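Local coordinates for protein acetyltransferase PA1377 (Pseudomonas aeruginosa, PDB 2VI7) that probably transfers acetyl groups to an amino nitrogen of a still unidentified substrate, as a putative N-acetyltransferase of the GCN5-related (GNAT) family, at residues A31-Q36 / A153-R158; D55-I60 / S74-P79; S84-I89 / R122-V127. One frame throughout, in Å; residues are numbered along the deposited sequence.

Contact 1: residues A31-Q36 / A153-R158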
loop_
_atom_site.group_PDB
_atom_site.type_symbol
_atom_site.label_atom_id
_atom_site.label_comp_id
_atom_site.label_asym_id
_atom_site.label_seq_id
_atom_site.Cartn_x
_atom_site.Cartn_y
_atom_site.Cartn_z
ATOM N N ALA A 31 -19.503 -4.864 3.863
ATOM C CA ALA A 31 -18.337 -4.333 4.550
ATOM C C ALA A 31 -17.309 -5.391 4.942
ATOM O O ALA A 31 -16.108 -5.133 4.892
ATOM C CB ALA A 31 -18.776 -3.556 5.790
ATOM N N ARG A 32 -17.760 -6.587 5.309
ATOM C CA ARG A 32 -16.820 -7.610 5.748
ATOM C C ARG A 32 -15.932 -8.199 4.672
ATOM O O ARG A 32 -14.878 -8.735 4.985
ATOM C CB ARG A 32 -17.546 -8.732 6.495
ATOM C CG ARG A 32 -18.418 -9.606 5.643
ATOM C CD ARG A 32 -19.116 -10.670 6.477
ATOM N NE ARG A 32 -18.246 -11.797 6.817
ATOM C CZ ARG A 32 -17.800 -12.699 5.939
ATOM N NH1 ARG A 32 -18.134 -12.609 4.656
ATOM N NH2 ARG A 32 -17.042 -13.713 6.346
ATOM N N GLN A 33 -16.333 -8.095 3.409
ATOM C CA GLN A 33 -15.517 -8.646 2.327
ATOM C C GLN A 33 -14.505 -7.646 1.746
ATOM O O GLN A 33 -13.792 -7.947 0.781
ATOM C CB GLN A 33 -16.414 -9.229 1.231
ATOM C CG GLN A 33 -17.250 -10.422 1.703
ATOM C CD GLN A 33 -16.415 -11.674 2.013
ATOM O OE1 GLN A 33 -15.329 -11.596 2.587
ATOM N NE2 GLN A 33 -16.939 -12.837 1.641
ATOM N N VAL A 34 -14.456 -6.459 2.350
ATOM C CA VAL A 34 -13.511 -5.407 1.979
ATOM C C VAL A 34 -12.839 -4.984 3.296
ATOM O O VAL A 34 -12.706 -5.812 4.205
ATOM C CB VAL A 34 -14.212 -4.191 1.265
ATOM C CG1 VAL A 34 -14.636 -4.596 -0.140
ATOM C CG2 VAL A 34 -15.431 -3.728 2.034
ATOM N N LEU A 35 -12.408 -3.733 3.414
ATOM C CA LEU A 35 -11.759 -3.282 4.648
ATOM C C LEU A 35 -12.498 -2.137 5.329
ATOM O O LEU A 35 -11.987 -1.528 6.269
ATOM C CB LEU A 35 -10.310 -2.868 4.371
ATOM C CG LEU A 35 -9.285 -3.969 4.086
ATOM C CD1 LEU A 35 -7.971 -3.379 3.584
ATOM C CD2 LEU A 35 -9.077 -4.761 5.349
ATOM N N GLN A 36 -13.708 -1.862 4.848
ATOM C CA GLN A 36 -14.555 -0.802 5.387
ATOM C C GLN A 36 -15.115 -1.147 6.764
ATOM O O GLN A 36 -15.190 -2.315 7.153
ATOM C CB GLN A 36 -15.743 -0.536 4.455
ATOM C CG GLN A 36 -15.402 -0.042 3.069
ATOM C CD GLN A 36 -14.823 1.347 3.080
ATOM O OE1 GLN A 36 -15.249 2.208 3.859
ATOM N NE2 GLN A 36 -13.857 1.586 2.202
ATOM N N ALA A 153 -5.754 -8.900 7.451
ATOM C CA ALA A 153 -6.759 -8.011 8.013
ATOM C C ALA A 153 -7.671 -8.717 8.994
ATOM O O ALA A 153 -7.631 -9.935 9.136
ATOM C CB ALA A 153 -7.603 -7.393 6.887
ATOM N N VAL A 154 -8.488 -7.923 9.676
ATOM C CA VAL A 154 -9.455 -8.425 10.639
ATOM C C VAL A 154 -10.793 -8.564 9.915
ATOM O O VAL A 154 -11.176 -7.710 9.108
ATOM C CB VAL A 154 -9.646 -7.434 11.838
ATOM C CG1 VAL A 154 -10.710 -7.955 12.801
ATOM C CG2 VAL A 154 -8.345 -7.242 12.570
ATOM N N ARG A 155 -11.474 -9.671 10.175
ATOM C CA ARG A 155 -12.797 -9.934 9.621
ATOM C C ARG A 155 -13.463 -10.919 10.593
ATOM O O ARG A 155 -12.879 -11.944 10.955
ATOM C CB ARG A 155 -12.712 -10.533 8.207
ATOM C CG ARG A 155 -14.070 -10.587 7.485
ATOM C CD ARG A 155 -14.073 -11.508 6.258
ATOM N NE ARG A 155 -13.701 -12.884 6.596
ATOM C CZ ARG A 155 -13.548 -13.865 5.710
ATOM N NH1 ARG A 155 -13.200 -15.077 6.119
ATOM N NH2 ARG A 155 -13.744 -13.643 4.417
ATOM N N ASP A 156 -14.676 -10.590 11.032
ATOM C CA ASP A 156 -15.420 -11.426 11.981
ATOM C C ASP A 156 -14.610 -11.739 13.245
ATOM O O ASP A 156 -14.629 -12.867 13.745
ATOM C CB ASP A 156 -15.857 -12.743 11.335
ATOM C CG ASP A 156 -16.601 -12.535 10.037
ATOM O OD1 ASP A 156 -17.382 -11.558 9.941
ATOM O OD2 ASP A 156 -16.409 -13.362 9.116
ATOM N N GLY A 157 -13.888 -10.735 13.736
ATOM C CA GLY A 157 -13.100 -10.875 14.947
ATOM C C GLY A 157 -11.839 -11.710 14.885
ATOM O O GLY A 157 -11.276 -12.049 15.922
ATOM N N ARG A 158 -11.386 -12.046 13.686
ATOM C CA ARG A 158 -10.176 -12.845 13.553
ATOM C C ARG A 158 -9.334 -12.370 12.383
ATOM O O ARG A 158 -9.822 -11.687 11.496
ATOM C CB ARG A 158 -10.536 -14.322 13.361
ATOM C CG ARG A 158 -11.365 -14.609 12.124
ATOM C CD ARG A 158 -11.625 -16.098 11.983
#
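A salt-bridge network of Arg32, Arg155 and Asp156 joins the type I turn of residues 31-34, at the end of helix 28-31, to the type I' turn of residues 155-158. Arg32 grips the Asp156 carboxylate side-on, NE and NH2 each taking one oxygen. Arg32 NH2 to Asp156 OD2 spans 2.9 Å with a 161° angle at the hydrogen, and Arg32 NE reaches Asp156 OD1 at 3.3 Å. Both oxygens use their syn lone pairs, and the two flat groups are nearly coplanar, 11° apart.

The same Arg32 guanidinium lies flat on that of Arg155, centres 4.4 Å apart and planes at 20°. NH2 of Arg32 sits over the rim of the Arg155 group, 3.5 Å from Arg155 NE, a pairing of like charges that the Asp156 carboxylate probably offsets. At the tip of the same guanidinium, Arg155 NH2 donates to Gln33 OE1 over 3.2 Å, while NH1 is bridged to Asp130. The Gln33 CB starts away from the 153-158 segment, but a bend at chi2 brings CD back toward it.

Apart from the charged groups, Leu35 CD2 presses on Ala153 CB at a tight 3.4 Å. Arg82 of the second subunit donates to the carbonyls of Arg32 and Val154, which places this turn-to-turn salt-bridge network at the dimer interface.

Contact 2: residues D55-I60 / S74-P79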
loop_
_atom_site.group_PDB
_atom_site.type_symbol
_atom_site.label_atom_id
_atom_site.label_comp_id
_atom_site.label_asym_id
_atom_site.label_seq_id
_atom_site.Cartn_x
_atom_site.Cartn_y
_atom_site.Cartn_z
ATOM N N ASP A 55 -8.085 14.587 -8.023
ATOM C CA ASP A 55 -7.088 14.131 -8.974
ATOM C C ASP A 55 -7.696 13.183 -10.013
ATOM O O ASP A 55 -8.621 12.422 -9.695
ATOM C CB ASP A 55 -5.985 13.419 -8.196
ATOM C CG ASP A 55 -4.652 13.431 -8.921
ATOM O OD1 ASP A 55 -3.621 13.582 -8.227
ATOM O OD2 ASP A 55 -4.637 13.288 -10.168
ATOM N N ASP A 56 -7.179 13.233 -11.245
ATOM C CA ASP A 56 -7.655 12.348 -12.312
ATOM C C ASP A 56 -7.134 10.929 -12.064
ATOM O O ASP A 56 -7.475 9.986 -12.784
ATOM C CB ASP A 56 -7.169 12.816 -13.696
ATOM C CG ASP A 56 -8.254 13.552 -14.491
ATOM O OD1 ASP A 56 -9.452 13.199 -14.349
ATOM O OD2 ASP A 56 -7.902 14.471 -15.272
ATOM N N ARG A 57 -6.289 10.805 -11.047
ATOM C CA ARG A 57 -5.688 9.535 -10.653
ATOM C C ARG A 57 -6.660 8.585 -9.936
ATOM O O ARG A 57 -6.586 7.367 -10.094
ATOM C CB ARG A 57 -4.507 9.788 -9.715
ATOM C CG ARG A 57 -3.255 10.356 -10.348
ATOM C CD ARG A 57 -2.212 10.636 -9.253
ATOM N NE ARG A 57 -2.142 9.567 -8.249
ATOM C CZ ARG A 57 -2.835 9.535 -7.109
ATOM N NH1 ARG A 57 -3.667 10.524 -6.797
ATOM N NH2 ARG A 57 -2.709 8.500 -6.282
ATOM N N LEU A 58 -7.550 9.144 -9.126
ATOM C CA LEU A 58 -8.506 8.339 -8.385
ATOM C C LEU A 58 -9.868 8.357 -9.042
ATOM O O LEU A 58 -10.473 9.412 -9.195
ATOM C CB LEU A 58 -8.647 8.842 -6.949
ATOM C CG LEU A 58 -9.756 8.176 -6.121
ATOM C CD1 LEU A 58 -9.542 6.671 -6.045
ATOM C CD2 LEU A 58 -9.757 8.764 -4.727
ATOM N N LEU A 59 -10.343 7.184 -9.436
ATOM C CA LEU A 59 -11.653 7.071 -10.046
ATOM C C LEU A 59 -12.510 6.180 -9.167
ATOM O O LEU A 59 -12.155 5.034 -8.901
ATOM C CB LEU A 59 -11.566 6.453 -11.441
ATOM C CG LEU A 59 -12.926 6.009 -12.001
ATOM C CD1 LEU A 59 -13.883 7.197 -12.090
ATOM C CD2 LEU A 59 -12.718 5.365 -13.368
ATOM N N ILE A 60 -13.629 6.718 -8.702
ATOM C CA ILE A 60 -14.536 5.947 -7.874
ATOM C C ILE A 60 -15.881 5.887 -8.578
ATOM O O ILE A 60 -16.435 6.910 -8.985
ATOM C CB ILE A 60 -14.692 6.571 -6.467
ATOM C CG1 ILE A 60 -13.327 6.633 -5.780
ATOM C CG2 ILE A 60 -15.640 5.726 -5.617
ATOM C CD1 ILE A 60 -13.325 7.485 -4.560
ATOM N N SER A 74 -13.226 1.321 -6.880
ATOM C CA SER A 74 -12.360 2.440 -7.195
ATOM C C SER A 74 -11.021 2.015 -7.783
ATOM O O SER A 74 -10.483 0.959 -7.444
ATOM C CB SER A 74 -12.107 3.267 -5.937
ATOM O OG SER A 74 -11.391 2.501 -4.982
ATOM N N LEU A 75 -10.502 2.856 -8.672
ATOM C CA LEU A 75 -9.216 2.640 -9.329
ATOM C C LEU A 75 -8.360 3.860 -9.027
ATOM O O LEU A 75 -8.797 4.990 -9.227
ATOM C CB LEU A 75 -9.396 2.512 -10.846
ATOM C CG LEU A 75 -8.108 2.487 -11.690
ATOM C CD1 LEU A 75 -7.246 1.283 -11.302
ATOM C CD2 LEU A 75 -8.457 2.435 -13.166
ATOM N N GLU A 76 -7.151 3.633 -8.528
ATOM C CA GLU A 76 -6.244 4.728 -8.215
ATOM C C GLU A 76 -4.826 4.505 -8.741
ATOM O O GLU A 76 -4.119 3.580 -8.328
ATOM C CB GLU A 76 -6.207 4.981 -6.702
ATOM C CG GLU A 76 -5.107 5.943 -6.283
ATOM C CD GLU A 76 -5.151 6.288 -4.812
ATOM O OE1 GLU A 76 -5.675 5.471 -4.030
ATOM O OE2 GLU A 76 -4.647 7.369 -4.436
ATOM N N GLN A 77 -4.423 5.362 -9.672
ATOM C CA GLN A 77 -3.091 5.293 -10.242
ATOM C C GLN A 77 -2.146 5.647 -9.110
ATOM O O GLN A 77 -2.368 6.624 -8.395
ATOM C CB GLN A 77 -2.945 6.305 -11.375
ATOM C CG GLN A 77 -1.547 6.378 -11.950
ATOM C CD GLN A 77 -1.444 7.390 -13.059
ATOM O OE1 GLN A 77 -1.838 8.545 -12.894
ATOM N NE2 GLN A 77 -0.912 6.970 -14.198
ATOM N N HIS A 78 -1.098 4.858 -8.929
ATOM C CA HIS A 78 -0.172 5.137 -7.847
ATOM C C HIS A 78 0.460 6.521 -8.003
ATOM O O HIS A 78 0.890 6.895 -9.100
ATOM C CB HIS A 78 0.907 4.059 -7.783
ATOM C CG HIS A 78 1.614 4.009 -6.466
ATOM N ND1 HIS A 78 2.402 5.041 -6.006
ATOM C CD2 HIS A 78 1.609 3.076 -5.485
ATOM C CE1 HIS A 78 2.849 4.748 -4.798
ATOM N NE2 HIS A 78 2.382 3.561 -4.459
ATOM N N PRO A 79 0.517 7.303 -6.903
ATOM C CA PRO A 79 1.087 8.657 -6.878
ATOM C C PRO A 79 2.592 8.780 -7.143
ATOM O O PRO A 79 3.060 9.817 -7.623
ATOM C CB PRO A 79 0.707 9.166 -5.486
ATOM C CG PRO A 79 0.706 7.914 -4.667
ATOM C CD PRO A 79 -0.041 6.963 -5.581
#
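Arg57 reaches across to the end of strand 68-77, its guanidinium meeting Glu76, Gln77 and Pro79. CG lies anti to the carbonyl carbon, and a bend at chi3 (42°) turns NE out of the extended course of the chain. Arg57 NH2 donates to Glu76 OE2 at 2.9 Å, meeting that oxygen on its anti side and tilted from the carboxylate plane; the guanidinium and carboxylate planes stand 60° apart. The same nitrogen makes a weak, strongly bent bond to Gln77 O, and Pro79 CB lies over one guanidinium face. Arg57 NH1 forms a salt bridge, with a weak hydrogen bond, to Asp55 OD1, whose partner OD2 accepts from Arg57 N in an Asx turn. Two carboxylates thus flank this one cation, although Asp55 is poorly ordered.

Gln77 is extended beyond CG. Its OE1 approaches Arg57 CG at 3.4 Å, while NE2 donates to Ser84 O.

These residues lie at the open end of the antiparallel hairpin 58-65/68-77, in the GNAT sheet. The axes of the short segments 58-60 and 74-77 run 4.6 Å apart at 176°. Leu59 and Leu75 form a hydrogen-bonded pair, linked by two 2.7 Å bonds between N and O of each, and Gln77 N adds a bond to Arg57 O. On one face Leu58 CD1 packs on Glu76 CB at 3.8 Å, and Ile60 CG1 meets Ser74 CB at 3.6 Å. Leu59 and Leu75 take the other face, where Leu110 of helix 102-117 touches both.

Contact 3: residues S84-I89 / R122-V127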
loop_
_atom_site.group_PDB
_atom_site.type_symbol
_atom_site.label_atom_id
_atom_site.label_comp_id
_atom_site.label_asym_id
_atom_site.label_seq_id
_atom_site.Cartn_x
_atom_site.Cartn_y
_atom_site.Cartn_z
ATOM N N SER A 84 3.730 4.768 -10.972
ATOM C CA SER A 84 2.594 5.326 -11.697
ATOM C C SER A 84 2.111 4.551 -12.919
ATOM O O SER A 84 1.080 4.896 -13.500
ATOM C CB SER A 84 2.897 6.776 -12.080
ATOM O OG SER A 84 4.039 6.840 -12.907
ATOM N N HIS A 85 2.845 3.518 -13.319
ATOM C CA HIS A 85 2.417 2.702 -14.451
ATOM C C HIS A 85 1.402 1.696 -13.913
ATOM O O HIS A 85 0.813 0.931 -14.676
ATOM C CB HIS A 85 3.594 1.945 -15.065
ATOM C CG HIS A 85 4.274 1.023 -14.102
ATOM N ND1 HIS A 85 5.164 1.470 -13.151
ATOM C CD2 HIS A 85 4.152 -0.311 -13.907
ATOM C CE1 HIS A 85 5.561 0.451 -12.412
ATOM N NE2 HIS A 85 4.962 -0.641 -12.850
ATOM N N SER A 86 1.211 1.700 -12.591
ATOM C CA SER A 86 0.273 0.787 -11.941
ATOM C C SER A 86 -0.862 1.520 -11.250
ATOM O O SER A 86 -0.805 2.728 -11.029
ATOM C CB SER A 86 0.986 -0.079 -10.903
ATOM O OG SER A 86 1.335 0.697 -9.771
ATOM N N GLY A 87 -1.895 0.763 -10.914
ATOM C CA GLY A 87 -3.049 1.320 -10.246
ATOM C C GLY A 87 -3.563 0.256 -9.306
ATOM O O GLY A 87 -3.237 -0.920 -9.466
ATOM N N SER A 88 -4.359 0.655 -8.323
ATOM C CA SER A 88 -4.903 -0.297 -7.368
ATOM C C SER A 88 -6.399 -0.166 -7.223
ATOM O O SER A 88 -6.941 0.924 -7.306
ATOM C CB SER A 88 -4.264 -0.095 -5.996
ATOM O OG SER A 88 -4.878 -0.933 -5.028
ATOM N N ILE A 89 -7.067 -1.293 -7.023
ATOM C CA ILE A 89 -8.506 -1.278 -6.815
ATOM C C ILE A 89 -8.788 -1.825 -5.406
ATOM O O ILE A 89 -9.891 -2.272 -5.115
ATOM C CB ILE A 89 -9.283 -2.113 -7.887
ATOM C CG1 ILE A 89 -8.923 -3.595 -7.783
ATOM C CG2 ILE A 89 -8.980 -1.579 -9.283
ATOM C CD1 ILE A 89 -9.786 -4.492 -8.650
ATOM N N ARG A 122 -0.164 -2.222 -15.027
ATOM C CA ARG A 122 -0.418 -3.132 -13.924
ATOM C C ARG A 122 -1.550 -2.657 -13.028
ATOM O O ARG A 122 -1.597 -1.492 -12.646
ATOM C CB ARG A 122 0.875 -3.248 -13.111
ATOM C CG ARG A 122 0.833 -4.114 -11.883
ATOM C CD ARG A 122 2.134 -3.969 -11.113
ATOM N NE ARG A 122 2.013 -4.557 -9.783
ATOM C CZ ARG A 122 2.104 -5.858 -9.531
ATOM N NH1 ARG A 122 2.338 -6.707 -10.518
ATOM N NH2 ARG A 122 1.913 -6.317 -8.304
ATOM N N VAL A 123 -2.469 -3.559 -12.703
ATOM C CA VAL A 123 -3.571 -3.228 -11.807
ATOM C C VAL A 123 -3.485 -4.248 -10.679
ATOM O O VAL A 123 -3.371 -5.449 -10.929
ATOM C CB VAL A 123 -4.936 -3.314 -12.504
ATOM C CG1 VAL A 123 -6.036 -2.891 -11.541
ATOM C CG2 VAL A 123 -4.952 -2.421 -13.717
ATOM N N GLU A 124 -3.533 -3.755 -9.445
ATOM C CA GLU A 124 -3.394 -4.588 -8.257
ATOM C C GLU A 124 -4.622 -4.634 -7.356
ATOM O O GLU A 124 -5.391 -3.681 -7.273
ATOM C CB GLU A 124 -2.200 -4.079 -7.454
ATOM C CG GLU A 124 -1.048 -3.622 -8.336
ATOM C CD GLU A 124 -0.066 -2.724 -7.613
ATOM O OE1 GLU A 124 -0.515 -1.908 -6.784
ATOM O OE2 GLU A 124 1.153 -2.818 -7.887
ATOM N N LEU A 125 -4.795 -5.760 -6.673
ATOM C CA LEU A 125 -5.915 -5.937 -5.758
ATOM C C LEU A 125 -5.590 -7.015 -4.740
ATOM O O LEU A 125 -4.615 -7.743 -4.887
ATOM C CB LEU A 125 -7.187 -6.329 -6.528
ATOM C CG LEU A 125 -7.311 -7.727 -7.158
ATOM C CD1 LEU A 125 -7.455 -8.792 -6.087
ATOM C CD2 LEU A 125 -8.535 -7.751 -8.058
ATOM N N THR A 126 -6.398 -7.097 -3.691
ATOM C CA THR A 126 -6.223 -8.127 -2.673
ATOM C C THR A 126 -7.634 -8.636 -2.476
ATOM O O THR A 126 -8.589 -7.891 -2.639
ATOM C CB THR A 126 -5.676 -7.569 -1.323
ATOM O OG1 THR A 126 -6.546 -6.543 -0.836
ATOM C CG2 THR A 126 -4.262 -7.028 -1.484
ATOM N N VAL A 127 -7.764 -9.912 -2.158
ATOM C CA VAL A 127 -9.072 -10.515 -1.952
ATOM C C VAL A 127 -8.914 -11.617 -0.903
ATOM O O VAL A 127 -7.898 -12.315 -0.858
ATOM C CB VAL A 127 -9.648 -11.085 -3.311
ATOM C CG1 VAL A 127 -8.643 -11.963 -3.991
ATOM C CG2 VAL A 127 -10.859 -11.921 -3.075
HETATM O O HOH W 1 -0.657 0.691 -7.574
#
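Gly87 and Glu124 share a backbone bond in the parallel pairing of strands 86-95 and 122-128, and the Glu124 side chain can be followed outward from there. Glu124 CB lies 3.9 Å from Gly87 O. With chi1 at -38°, Glu124 CG falls beside the backbone N and passes 3.7 Å from Gly87 O, so the start of the side chain skirts the neighbouring strand. Beyond CG the chain is extended, and the carboxylate ends near Ser86. Glu124 OE1 accepts from a water at 2.7 Å, and this water also donates to Ser86 OG, whose hydroxyl also bonds to Arg83 O; solvent thus bridges the two strands. Glu124 OE2 takes Arg122 NE at 2.7 Å on its anti lone pair, nearly in the guanidinium plane. Arg83 NH1 forms a second salt bridge to OE2, so two cations probably favour the charged carboxylate. Arg122 CB packs on Ser86 CB at 3.9 Å; farther out, the extended chain carries NE to Glu124, and NH2 pairs with Glu146.

The main-chain register rests on Gly87 N to Arg122 O, Glu124 N to Gly87 O and Ile89 N to Glu124 O, with a weak bond from Arg122 N to His85 O. The axes of segments 86-88 and 122-127 make an angle of 26°.

Across the sheet from the Glu124 carboxylate, Ile89 lies side by side with Leu125. Ile89 CG1 is pressed to 3.5 Å from Leu125 CB, and Ile89 CG2 rests 3.9 Å from Val123 CG1. Phe143 also touches all three of these apolar residues. His85 NE2 bonds to Asp151 O of the second subunit. Parallel strands joined through helix 102-117 are characteristic of the beta-alpha-beta unit at the centre of the GNAT fold.

All three contacts reach one sheet; contacts 2 and 3 lie on its neighbouring strands 68-77 and 86-95, joined by a probable 2.9 Å bond from Ser88 N to Glu76 O. Centre to centre, they are about 10 Å apart, whereas contact 1 is about 23 Å from contact 2 and about 20 Å from contact 3. Contact 3 is buried, contact 2 is at the surface, and contact 1 is partly buried. Chemistry differs with strand versus turn: main-chain bonds set the register in contacts 2 (antiparallel) and 3 (parallel), contact 2 adding a salt-bridge network at its loop end, whereas side-chain charges dominate contact 1. Contacts 1 and 3 both touch the second subunit; contact 2 does not.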